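Local coordinates for protein Non-reducing end beta-L-arabinofuranosidase (Bacteroides thetaiotaomicron, PDB 5MQO) that probably hydrolyses glycosidic bonds in complex plant pectin as a family GH127 glycoside hydrolase, possibly acting as an aceric acidase, at residues G247-E250 / M251-T255; S325-N328 / D329-R333; G52-F55 / N56-G60. All blocks are in the same frame, centred on the assembly; numbering follows the deposited sequence.

Contact 1. Residues G247-E250 / M251-T255; sequences GVVE and MYRAT
Four backbone bonds in the i to i+4 pattern join 247-250 to 251-255, Met251 to Gly247 through Ala254 to Glu250, and make the stretch one alpha-helical run. Arg253 N to Val249 O is the straightest, 2.9 Å at 170°. The run is the C-terminal part of helix 243-255 in the catalytic domain, whose family belongs to the six-hairpin clan of alpha/alpha barrels. Arg253 carries most of the side-chain contact. With CG anti to its own carbonyl carbon (chi1 -77°) and the chain extended from CG to NE, it runs back along the helix to lie beside Val249 and Glu250. Val249 CG1 sits over one face of the guanidinium, off its centre, 3.6 Å from Arg253 CZ. At the guanidinium edge, Arg253 NH1 gives a salt-bridge hydrogen bond of 3.0 Å to the syn side of Glu250 OE2. The Glu250 chain bends at chi2, bringing OE2 round; the planes stand 69° apart, and NH1 alone of the Arg253 nitrogens bonds this carboxylate. Both charges have stronger partners outside the segments: Glu250 OE1 meets Arg206 and the amide of Asp27, while Arg253 NE and NH2 reach Glu313 and Asp309 of helix 297-314. This network probably favours the ionised form of the buried Glu250 carboxylate, with Arg253 as one counter-ion. Met251 turns to helix 212-230. One turn later, Thr255 OG1 bonds Met251 O at 2.7 Å.

Contact 2. Residues S325-N328 / D329-R333; sequences SIWN and DIVTR
Ile330 N points almost straight at Ile326 O, 3.0 Å away at 178°, within a run of i to i+4 bonds from Asp329 N to Ser325 O through Thr332 N to Asn328 O. Trp327 and Val331 make the main side-chain contact. Val331 CG2 lies over one face of the indole, 4.0 Å from the centroid of the five-membered ring and 24° off its normal, a CH-pi contact displaced toward the rim. Trp327 NE1 is bonded to Asn392 OD1, and Tyr404 meets the indole edge-to-face, which together probably limit the ring's freedom to turn. This is part of helix 317-333 in the GH127 catalytic domain, a helical barrel of the alpha/alpha type; Leu407 of helix 402-416 touches both Trp327 and Val331. On another side, Ile326 CG2 and Ile330 CD1 approach to 4.0 Å, and both isoleucines touch Tyr304 of helix 297-314. Farther along, Asn328 O accepts twice. Thr332 OG1, placed between backbone N and carbonyl carbon (chi1 69°), donates at 2.7 Å, and Thr332 N comes from the opposite face of the carbonyl plane. Arg333 grips Asp329 side-on: NE at 2.9 Å and NH2 at 3.0 Å both bind Asp329 OD1, which lies close to the guanidinium plane. Asp329 OD2 is held separately by the amide of Ala293 and by Lys334.

Contact 3. Residues G52-F55 / N56-G60; sequences GERF and NVFSG
Phe58 lies against Arg54 with its ring face toward a carbonyl oxygen and its CE2 and CZ against an aliphatic carbon. The carbonyl oxygen Arg54 O lies over the centre of the Phe58 ring, 3.3 Å above its plane, while Phe58 CE2 reaches Arg54 CB at 3.7 Å. The ring gets there because its CG stands anti to its own carbonyl carbon (chi1 -49°), which leans it back over the preceding turn. Arg54 and Val57 run side by side, and Val57 CG2 covers one guanidinium face, 4.0 Å from Arg54 NH2. Phe55 CE1 touches Ser59 CB at 3.9 Å. These contacts follow the i to i+3 and i to i+4 spacing of alpha helix 50-69 in the GH127 catalytic domain, which widens to a pi-type turn at 58-60. Phe58 packs among Leu463 and Leu466 of helix 458-466, and Phe55 against Val113 and Val116 of helix 102-117. An alanine in place of Phe58 is likely to open a gap beside those leucines and strip the cover from Arg54 CB. Among the polar contacts, Phe55 O accepts both Ser59 N at 2.9 Å and Ser59 OG at 3.1 Å, from opposite faces of its plane. Of the charged groups, Arg54 NH2 meets Glu53 OE2 on its anti side at 2.8 Å, forming a salt bridge. Ser640 OG also bonds Glu53 OE2, and Arg54 NH1 reaches the carbonyl oxygen of Leu422.

All three contacts lie in separate helices of one catalytic domain and none touches another; the centres of contacts 2 and 3, about 34 Å apart, fall on opposite sides of the chain's centre. Contact 1 is the buried one, yet its chemistry is the most charged, with ion pairs reaching two other helices. Contacts 2 and 3 are partly buried: each combines a buried aromatic residue, Trp327 or Phe58, with a partly exposed valine, and has an exposed asparagine. All three bond a hydroxyl to the carbonyl one turn back. Contacts 1 and 2 share a neighbour, helix 297-314, met by ion pairs in the first and by isoleucines in the second. Contact 3 alone reaches Ser640, far along the chain.

Contact 1. Residues G247-E250 / M251-T255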
loop_
_atom_site.group_PDB
_atom_site.type_symbol
_atom_site.label_atom_id
_atom_site.label_comp_id
_atom_site.label_asym_id
_atom_site.label_seq_id
_atom_site.Cartn_x
_atom_site.Cartn_y
_atom_site.Cartn_z
ATOM N N GLY A 247 4.206 -12.135 -10.175
ATOM C CA GLY A 247 5.542 -12.696 -10.445
ATOM C C GLY A 247 5.724 -13.264 -11.835
ATOM O O GLY A 247 6.758 -13.052 -12.465
ATOM N N VAL A 248 4.699 -13.965 -12.322
ATOM C CA VAL A 248 4.726 -14.613 -13.638
ATOM C C VAL A 248 4.606 -13.583 -14.773
ATOM O O VAL A 248 5.310 -13.689 -15.780
ATOM C CB VAL A 248 3.696 -15.793 -13.734
ATOM C CG1 VAL A 248 2.267 -15.310 -13.774
ATOM C CG2 VAL A 248 3.921 -16.642 -14.972
ATOM N N VAL A 249 3.756 -12.570 -14.608
ATOM C CA VAL A 249 3.683 -11.465 -15.585
ATOM C C VAL A 249 4.964 -10.617 -15.515
ATOM O O VAL A 249 5.469 -10.114 -16.537
ATOM C CB VAL A 249 2.452 -10.564 -15.367
ATOM C CG1 VAL A 249 2.467 -9.361 -16.312
ATOM C CG2 VAL A 249 1.170 -11.344 -15.588
ATOM N N GLU A 250 5.504 -10.457 -14.320
ATOM C CA GLU A 250 6.748 -9.726 -14.223
ATOM C C GLU A 250 7.906 -10.519 -14.873
ATOM O O GLU A 250 8.834 -9.934 -15.404
ATOM C CB GLU A 250 7.040 -9.332 -12.780
ATOM C CG GLU A 250 7.942 -8.123 -12.643
ATOM C CD GLU A 250 7.420 -6.876 -13.345
ATOM O OE1 GLU A 250 8.264 -6.116 -13.898
ATOM O OE2 GLU A 250 6.181 -6.644 -13.323
ATOM N N MET A 251 7.828 -11.841 -14.865
ATOM C CA MET A 251 8.832 -12.638 -15.556
ATOM C C MET A 251 8.704 -12.581 -17.048
ATOM O O MET A 251 9.729 -12.581 -17.738
ATOM C CB MET A 251 8.810 -14.080 -15.109
ATOM C CG MET A 251 9.778 -14.311 -13.974
ATOM S SD MET A 251 11.459 -14.385 -14.605
ATOM C CE MET A 251 12.249 -14.620 -13.033
ATOM N N TYR A 252 7.473 -12.531 -17.556
ATOM C CA TYR A 252 7.270 -12.307 -19.003
ATOM C C TYR A 252 7.842 -10.958 -19.403
ATOM O O TYR A 252 8.629 -10.866 -20.325
ATOM C CB TYR A 252 5.800 -12.378 -19.381
ATOM C CG TYR A 252 5.456 -11.796 -20.730
ATOM C CD1 TYR A 252 5.808 -12.444 -21.921
ATOM C CD2 TYR A 252 4.736 -10.610 -20.817
ATOM C CE1 TYR A 252 5.462 -11.906 -23.164
ATOM C CE2 TYR A 252 4.384 -10.061 -22.045
ATOM C CZ TYR A 252 4.748 -10.702 -23.221
ATOM O OH TYR A 252 4.361 -10.115 -24.411
ATOM N N ARG A 253 7.463 -9.927 -18.662
ATOM C CA ARG A 253 8.098 -8.617 -18.772
ATOM C C ARG A 253 9.609 -8.644 -18.786
ATOM O O ARG A 253 10.205 -7.931 -19.578
ATOM C CB ARG A 253 7.635 -7.683 -17.649
ATOM C CG ARG A 253 6.233 -7.142 -17.917
ATOM C CD ARG A 253 5.600 -6.563 -16.692
ATOM N NE ARG A 253 4.213 -6.241 -16.954
ATOM C CZ ARG A 253 3.364 -5.842 -16.009
ATOM N NH1 ARG A 253 3.782 -5.693 -14.755
ATOM N NH2 ARG A 253 2.095 -5.571 -16.316
ATOM N N ALA A 254 10.214 -9.449 -17.924
ATOM C CA ALA A 254 11.668 -9.527 -17.838
ATOM C C ALA A 254 12.366 -10.418 -18.874
ATOM O O ALA A 254 13.565 -10.256 -19.079
ATOM C CB ALA A 254 12.083 -9.951 -16.452
ATOM N N THR A 255 11.657 -11.354 -19.503
ATOM C CA THR A 255 12.291 -12.314 -20.423
ATOM C C THR A 255 11.766 -12.318 -21.849
ATOM O O THR A 255 12.458 -12.797 -22.729
ATOM C CB THR A 255 12.109 -13.755 -19.921
ATOM O OG1 THR A 255 10.707 -14.047 -19.785
ATOM C CG2 THR A 255 12.835 -13.972 -18.591
#

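Contact 2. Residues S325-N328 / D329-R333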
loop_
_atom_site.group_PDB
_atom_site.type_symbol
_atom_site.label_atom_id
_atom_site.label_comp_id
_atom_site.label_asym_id
_atom_site.label_seq_id
_atom_site.Cartn_x
_atom_site.Cartn_y
_atom_site.Cartn_z
ATOM N N SER A 325 -15.573 -2.145 -11.926
ATOM C CA SER A 325 -16.652 -2.219 -10.911
ATOM C C SER A 325 -16.171 -2.810 -9.580
ATOM O O SER A 325 -16.730 -2.494 -8.539
ATOM C CB SER A 325 -17.974 -2.873 -11.400
ATOM O OG SER A 325 -17.697 -4.018 -12.149
ATOM N N ILE A 326 -15.147 -3.657 -9.617
ATOM C CA ILE A 326 -14.552 -4.197 -8.385
ATOM C C ILE A 326 -13.823 -3.056 -7.642
ATOM O O ILE A 326 -13.941 -2.929 -6.419
ATOM C CB ILE A 326 -13.594 -5.393 -8.676
ATOM C CG1 ILE A 326 -14.380 -6.547 -9.246
ATOM C CG2 ILE A 326 -12.912 -5.906 -7.407
ATOM C CD1 ILE A 326 -13.521 -7.709 -9.703
ATOM N N TRP A 327 -13.068 -2.242 -8.378
ATOM C CA TRP A 327 -12.337 -1.142 -7.758
ATOM C C TRP A 327 -13.378 -0.248 -7.129
ATOM O O TRP A 327 -13.309 0.062 -5.956
ATOM C CB TRP A 327 -11.475 -0.371 -8.772
ATOM C CG TRP A 327 -10.823 0.839 -8.195
ATOM C CD1 TRP A 327 -9.640 0.891 -7.533
ATOM C CD2 TRP A 327 -11.329 2.174 -8.226
ATOM N NE1 TRP A 327 -9.375 2.188 -7.128
ATOM C CE2 TRP A 327 -10.404 2.993 -7.544
ATOM C CE3 TRP A 327 -12.484 2.766 -8.761
ATOM C CZ2 TRP A 327 -10.600 4.393 -7.392
ATOM C CZ3 TRP A 327 -12.680 4.161 -8.603
ATOM C CH2 TRP A 327 -11.742 4.949 -7.924
ATOM N N ASN A 328 -14.369 0.103 -7.925
ATOM C CA ASN A 328 -15.469 0.918 -7.493
ATOM C C ASN A 328 -16.153 0.398 -6.227
ATOM O O ASN A 328 -16.425 1.165 -5.329
ATOM C CB ASN A 328 -16.495 1.010 -8.631
ATOM C CG ASN A 328 -17.482 2.128 -8.431
ATOM O OD1 ASN A 328 -18.552 1.940 -7.820
ATOM N ND2 ASN A 328 -17.117 3.326 -8.928
ATOM N N ASP A 329 -16.424 -0.901 -6.177
ATOM C CA ASP A 329 -17.059 -1.573 -5.017
ATOM C C ASP A 329 -16.231 -1.413 -3.732
ATOM O O ASP A 329 -16.722 -0.965 -2.700
ATOM C CB ASP A 329 -17.232 -3.071 -5.295
ATOM C CG ASP A 329 -17.995 -3.778 -4.185
ATOM O OD1 ASP A 329 -18.845 -3.118 -3.546
ATOM O OD2 ASP A 329 -17.754 -4.986 -3.946
ATOM N N ILE A 330 -14.964 -1.752 -3.830
ATOM C CA ILE A 330 -14.039 -1.553 -2.760
ATOM C C ILE A 330 -14.049 -0.107 -2.240
ATOM O O ILE A 330 -14.208 0.142 -1.046
ATOM C CB ILE A 330 -12.600 -1.923 -3.217
ATOM C CG1 ILE A 330 -12.456 -3.445 -3.418
ATOM C CG2 ILE A 330 -11.577 -1.458 -2.198
ATOM C CD1 ILE A 330 -11.339 -3.851 -4.351
ATOM N N VAL A 331 -13.864 0.844 -3.134
ATOM C CA VAL A 331 -13.483 2.185 -2.735
ATOM C C VAL A 331 -14.682 2.987 -2.284
ATOM O O VAL A 331 -14.573 3.819 -1.386
ATOM C CB VAL A 331 -12.719 2.883 -3.891
ATOM C CG1 VAL A 331 -12.795 4.403 -3.827
ATOM C CG2 VAL A 331 -11.272 2.411 -3.884
ATOM N N THR A 332 -15.826 2.770 -2.900
ATOM C CA THR A 332 -17.006 3.525 -2.497
ATOM C C THR A 332 -17.861 2.767 -1.432
ATOM O O THR A 332 -18.817 3.339 -0.847
ATOM C CB THR A 332 -17.818 3.892 -3.747
ATOM O OG1 THR A 332 -18.399 2.718 -4.299
ATOM C CG2 THR A 332 -16.909 4.579 -4.794
ATOM N N ARG A 333 -17.556 1.490 -1.184
ATOM C CA ARG A 333 -18.452 0.681 -0.359
ATOM C C ARG A 333 -17.826 -0.217 0.673
ATOM O O ARG A 333 -18.526 -0.590 1.606
ATOM C CB ARG A 333 -19.424 -0.139 -1.226
ATOM C CG ARG A 333 -20.051 0.644 -2.378
ATOM C CD ARG A 333 -21.344 0.016 -2.872
ATOM N NE ARG A 333 -21.130 -1.380 -3.194
ATOM C CZ ARG A 333 -22.092 -2.264 -3.449
ATOM N NH1 ARG A 333 -23.372 -1.893 -3.452
ATOM N NH2 ARG A 333 -21.766 -3.538 -3.707
#

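Contact 3. Residues G52-F55 / N56-G60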
loop_
_atom_site.group_PDB
_atom_site.type_symbol
_atom_site.label_atom_id
_atom_site.label_comp_id
_atom_site.label_asym_id
_atom_site.label_seq_id
_atom_site.Cartn_x
_atom_site.Cartn_y
_atom_site.Cartn_z
ATOM N N GLY A 52 12.967 9.880 3.930
ATOM C CA GLY A 52 14.386 9.736 4.244
ATOM C C GLY A 52 14.609 9.156 5.633
ATOM O O GLY A 52 15.404 8.193 5.812
ATOM N N GLU A 53 13.887 9.736 6.601
ATOM C CA GLU A 53 13.949 9.310 8.003
ATOM C C GLU A 53 13.452 7.870 8.179
ATOM O O GLU A 53 14.161 7.037 8.761
ATOM C CB GLU A 53 13.172 10.264 8.900
ATOM C CG GLU A 53 13.401 10.047 10.385
ATOM C CD GLU A 53 12.371 10.760 11.228
ATOM O OE1 GLU A 53 12.540 11.977 11.513
ATOM O OE2 GLU A 53 11.390 10.080 11.602
ATOM N N ARG A 54 12.270 7.566 7.650
ATOM C CA ARG A 54 11.777 6.194 7.638
ATOM C C ARG A 54 12.755 5.219 6.939
ATOM O O ARG A 54 13.108 4.168 7.501
ATOM C CB ARG A 54 10.402 6.144 6.975
ATOM C CG ARG A 54 9.263 6.814 7.745
ATOM C CD ARG A 54 9.111 6.267 9.151
ATOM N NE ARG A 54 9.956 7.006 10.082
ATOM C CZ ARG A 54 10.379 6.566 11.266
ATOM N NH1 ARG A 54 10.045 5.361 11.733
ATOM N NH2 ARG A 54 11.143 7.364 12.008
ATOM N N PHE A 55 13.218 5.580 5.738
ATOM C CA PHE A 55 14.203 4.767 5.002
ATOM C C PHE A 55 15.498 4.465 5.783
ATOM O O PHE A 55 16.049 3.365 5.638
ATOM C CB PHE A 55 14.536 5.389 3.648
ATOM C CG PHE A 55 15.315 4.481 2.746
ATOM C CD1 PHE A 55 16.714 4.488 2.753
ATOM C CD2 PHE A 55 14.666 3.603 1.897
ATOM C CE1 PHE A 55 17.447 3.658 1.927
ATOM C CE2 PHE A 55 15.398 2.754 1.063
ATOM C CZ PHE A 55 16.794 2.791 1.071
ATOM N N ASN A 56 15.986 5.397 6.608
ATOM C CA ASN A 56 17.147 5.083 7.480
ATOM C C ASN A 56 16.827 4.055 8.554
ATOM O O ASN A 56 17.669 3.202 8.854
ATOM C CB ASN A 56 17.773 6.335 8.128
ATOM C CG ASN A 56 18.702 7.096 7.175
ATOM O OD1 ASN A 56 18.873 6.730 5.999
ATOM N ND2 ASN A 56 19.299 8.164 7.680
ATOM N N VAL A 57 15.620 4.114 9.120
ATOM C CA VAL A 57 15.217 3.067 10.015
ATOM C C VAL A 57 15.164 1.749 9.238
ATOM O O VAL A 57 15.867 0.791 9.588
ATOM C CB VAL A 57 13.892 3.374 10.684
ATOM C CG1 VAL A 57 13.436 2.200 11.548
ATOM C CG2 VAL A 57 14.017 4.634 11.522
ATOM N N PHE A 58 14.389 1.695 8.155
ATOM C CA PHE A 58 14.144 0.393 7.512
ATOM C C PHE A 58 15.444 -0.253 7.031
ATOM O O PHE A 58 15.636 -1.457 7.235
ATOM C CB PHE A 58 13.139 0.445 6.339
ATOM C CG PHE A 58 11.849 1.163 6.638
ATOM C CD1 PHE A 58 11.232 1.085 7.897
ATOM C CD2 PHE A 58 11.238 1.937 5.648
ATOM C CE1 PHE A 58 10.050 1.766 8.161
ATOM C CE2 PHE A 58 10.061 2.616 5.917
ATOM C CZ PHE A 58 9.469 2.533 7.175
ATOM N N SER A 59 16.318 0.541 6.406
ATOM C CA SER A 59 17.583 0.038 5.824
ATOM C C SER A 59 18.645 -0.186 6.906
ATOM O O SER A 59 19.355 -1.187 6.921
ATOM C CB SER A 59 18.132 1.017 4.765
ATOM O OG SER A 59 18.860 2.082 5.368
ATOM N N GLY A 60 18.736 0.765 7.815
ATOM C CA GLY A 60 19.726 0.714 8.840
ATOM C C GLY A 60 19.284 0.095 10.141
ATOM O O GLY A 60 19.943 0.314 11.159
#